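Local structure of DR2417 (Deinococcus radiodurans, 4XWW) at residues Pro65-Asp68 with Tyr69-His73. The protein acts as a metal-dependent 5'-3' exoribonuclease of the RNase J family and probably contributes to maturation and decay of RNA. Numbering follows the deposited sequence.
Sequences PRID and YLLEH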
ATOM      1  N   PRO A  65       9.842  -3.442  21.189  1.00 26.19           N
ATOM      2  CA  PRO A  65      10.211  -2.145  21.762  1.00 26.64           C
ATOM      3  C   PRO A  65      11.603  -2.126  22.354  1.00 27.32           C
ATOM      4  O   PRO A  65      12.080  -3.147  22.856  1.00 29.21           O
ATOM      5  CB  PRO A  65       9.163  -1.924  22.873  1.00 27.40           C
ATOM      6  CG  PRO A  65       8.135  -2.986  22.704  1.00 31.28           C
ATOM      7  CD  PRO A  65       8.805  -4.125  21.977  1.00 28.10           C
ATOM      8  N   ARG A  66      12.252  -0.969  22.284  1.00 28.53           N
ATOM      9  CA  ARG A  66      13.451  -0.713  23.075  1.00 27.08           C
ATOM     10  C   ARG A  66      13.067  -0.700  24.543  1.00 27.31           C
ATOM     11  O   ARG A  66      12.127  -0.017  24.923  1.00 28.80           O
ATOM     12  CB  ARG A  66      14.093   0.620  22.681  1.00 35.82           C
ATOM     13  CG  ARG A  66      15.014   0.543  21.456  1.00 43.37           C
ATOM     14  CD  ARG A  66      16.414   1.068  21.803  1.00 51.78           C
ATOM     15  NE  ARG A  66      16.488   2.514  21.618  1.00 60.61           N
ATOM     16  CZ  ARG A  66      17.318   3.323  22.266  1.00 58.72           C
ATOM     17  NH1 ARG A  66      17.293   4.625  22.013  1.00 59.87           N
ATOM     18  NH2 ARG A  66      18.165   2.844  23.164  1.00 53.51           N
ATOM     19  N   ILE A  67      13.795  -1.440  25.372  1.00 28.07           N
ATOM     20  CA  ILE A  67      13.443  -1.509  26.788  1.00 28.46           C
ATOM     21  C   ILE A  67      14.560  -0.989  27.675  1.00 29.83           C
ATOM     22  O   ILE A  67      14.641  -1.360  28.856  1.00 29.74           O
ATOM     23  CB  ILE A  67      13.069  -2.945  27.226  1.00 34.64           C
ATOM     24  CG1 ILE A  67      14.208  -3.924  26.942  1.00 40.56           C
ATOM     25  CG2 ILE A  67      11.749  -3.380  26.575  1.00 29.66           C
ATOM     26  CD1 ILE A  67      14.056  -5.257  27.674  1.00 40.78           C
ATOM     27  N   ASP A  68      15.405  -0.118  27.115  1.00 29.26           N
ATOM     28  CA  ASP A  68      16.465   0.543  27.886  1.00 34.78           C
ATOM     29  C   ASP A  68      15.962   1.018  29.243  1.00 30.58           C
ATOM     30  O   ASP A  68      16.633   0.835  30.264  1.00 32.92           O
ATOM     31  CB  ASP A  68      17.032   1.750  27.136  1.00 38.74           C
ATOM     32  CG  ASP A  68      17.543   1.402  25.756  1.00 44.95           C
ATOM     33  OD1 ASP A  68      16.855   0.649  25.037  1.00 40.37           O
ATOM     34  OD2 ASP A  68      18.630   1.894  25.384  1.00 46.78           O
ATOM     35  N   TYR A  69      14.783   1.635  29.251  1.00 29.32           N
ATOM     36  CA  TYR A  69      14.239   2.176  30.495  1.00 33.26           C
ATOM     37  C   TYR A  69      14.009   1.083  31.538  1.00 31.23           C
ATOM     38  O   TYR A  69      14.369   1.251  32.704  1.00 34.16           O
ATOM     39  CB  TYR A  69      12.933   2.930  30.239  1.00 36.07           C
ATOM     40  CG  TYR A  69      12.356   3.554  31.495  1.00 35.40           C
ATOM     41  CD1 TYR A  69      12.765   4.809  31.927  1.00 40.24           C
ATOM     42  CD2 TYR A  69      11.412   2.878  32.253  1.00 31.16           C
ATOM     43  CE1 TYR A  69      12.242   5.371  33.086  1.00 33.22           C
ATOM     44  CE2 TYR A  69      10.881   3.427  33.384  1.00 30.19           C
ATOM     45  CZ  TYR A  69      11.291   4.672  33.802  1.00 33.64           C
ATOM     46  OH  TYR A  69      10.757   5.202  34.960  1.00 36.29           O
ATOM     47  N   LEU A  70      13.407  -0.027  31.118  1.00 28.58           N
ATOM     48  CA  LEU A  70      13.105  -1.132  32.031  1.00 31.73           C
ATOM     49  C   LEU A  70      14.362  -1.798  32.556  1.00 35.11           C
ATOM     50  O   LEU A  70      14.406  -2.237  33.706  1.00 30.77           O
ATOM     51  CB  LEU A  70      12.208  -2.169  31.341  1.00 27.57           C
ATOM     52  CG  LEU A  70      10.844  -1.629  30.908  1.00 29.55           C
ATOM     53  CD1 LEU A  70       9.979  -2.709  30.266  1.00 27.86           C
ATOM     54  CD2 LEU A  70      10.153  -1.051  32.112  1.00 32.53           C
ATOM     55  N   LEU A  71      15.393  -1.872  31.718  1.00 30.98           N
ATOM     56  CA  LEU A  71      16.674  -2.418  32.148  1.00 32.63           C
ATOM     57  C   LEU A  71      17.299  -1.551  33.224  1.00 33.72           C
ATOM     58  O   LEU A  71      17.849  -2.062  34.193  1.00 34.81           O
ATOM     59  CB  LEU A  71      17.627  -2.551  30.959  1.00 42.35           C
ATOM     60  CG  LEU A  71      17.152  -3.548  29.903  1.00 41.00           C
ATOM     61  CD1 LEU A  71      17.943  -3.383  28.617  1.00 45.30           C
ATOM     62  CD2 LEU A  71      17.295  -4.970  30.438  1.00 41.65           C
ATOM     63  N   GLU A  72      17.215  -0.239  33.052  1.00 38.16           N
ATOM     64  CA  GLU A  72      17.805   0.671  34.018  1.00 36.02           C
ATOM     65  C   GLU A  72      17.124   0.535  35.373  1.00 35.96           C
ATOM     66  O   GLU A  72      17.760   0.667  36.417  1.00 40.98           O
ATOM     67  CB  GLU A  72      17.715   2.121  33.533  1.00 37.26           C
ATOM     68  CG  GLU A  72      18.142   3.126  34.592  1.00 48.86           C
ATOM     69  CD  GLU A  72      18.162   4.553  34.091  1.00 55.80           C
ATOM     70  OE1 GLU A  72      18.189   4.749  32.857  1.00 56.50           O
ATOM     71  OE2 GLU A  72      18.159   5.478  34.934  1.00 59.32           O
ATOM     72  N   HIS A  73      15.824   0.264  35.347  1.00 32.94           N
ATOM     73  CA  HIS A  73      15.013   0.273  36.558  1.00 34.84           C
ATOM     74  C   HIS A  73      14.412  -1.090  36.888  1.00 32.18           C
ATOM     75  O   HIS A  73      13.351  -1.171  37.513  1.00 33.01           O
ATOM     76  CB  HIS A  73      13.897   1.306  36.418  1.00 32.78           C
ATOM     77  CG  HIS A  73      14.389   2.692  36.164  1.00 39.84           C
ATOM     78  ND1 HIS A  73      14.792   3.542  37.170  1.00 46.15           N
ATOM     79  CD2 HIS A  73      14.534   3.388  35.005  1.00 33.34           C
ATOM     80  CE1 HIS A  73      15.166   4.699  36.649  1.00 49.23           C
ATOM     81  NE2 HIS A  73      15.017   4.625  35.333  1.00 37.29           N
TER
HETATM   82  O   HOH W   1      13.153   2.036  26.841  1.00 28.20           O
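His73 presents the CD2 corner of its imidazole to one face of the Tyr69 ring: CD2 of His73 stands 3.5 Å above the plane of the Tyr69 ring, over its centre, while the imidazole tilts away, its CG lying higher. On the imidazole, Glu72 CG lies over one face, 3.5 Å above the His73 plane and displaced toward the rim; Tyr69 OH is more distant, toward the rim of the opposite face. Tyr69 reaches this position because its CG is anti to the backbone N (chi1 -178°), which sends the phenol along the helix toward its C-terminal end. Both side chains also touch strands 34-39 and 42-46, so this side of helix 68-72 lies against the sheet of the metallo-beta-lactamase domain.

Ile67 holds the N-cap position. Its carbonyl O accepts Leu71 N at 3.0 Å with an N-H...O angle of 162°, while Leu71 CG packs against the same Ile67 O at 3.5 Å. Ile67 divides its branches between two leucines: CG2 meets Leu70 CD1 at 4.1 Å, the side chains crossing at roughly a right angle, and CG1 meets Leu71 CD1 at 4.1 Å. One residue further on, Glu72 N bonds to Asp68 O, the donor tilted 21° from the carbonyl plane.

A water bridges Arg66 O, to which it donates at 3.0 Å, and Tyr69 N, from which it accepts at 2.9 Å. On the polar side, a salt bridge joins Arg66 NH2 to Asp68 OD2, and the Arg66 backbone is bonded to Gly451.

Chemically, water meets the Tyr69 N-H and Ile67 O the Leu71 N-H, the latter bond flanked by the apolar Ile67-Leu71 contact. The Arg66 salt bridge would probably favour a charged Asp68 carboxylate, the short helix's N-terminus adding little.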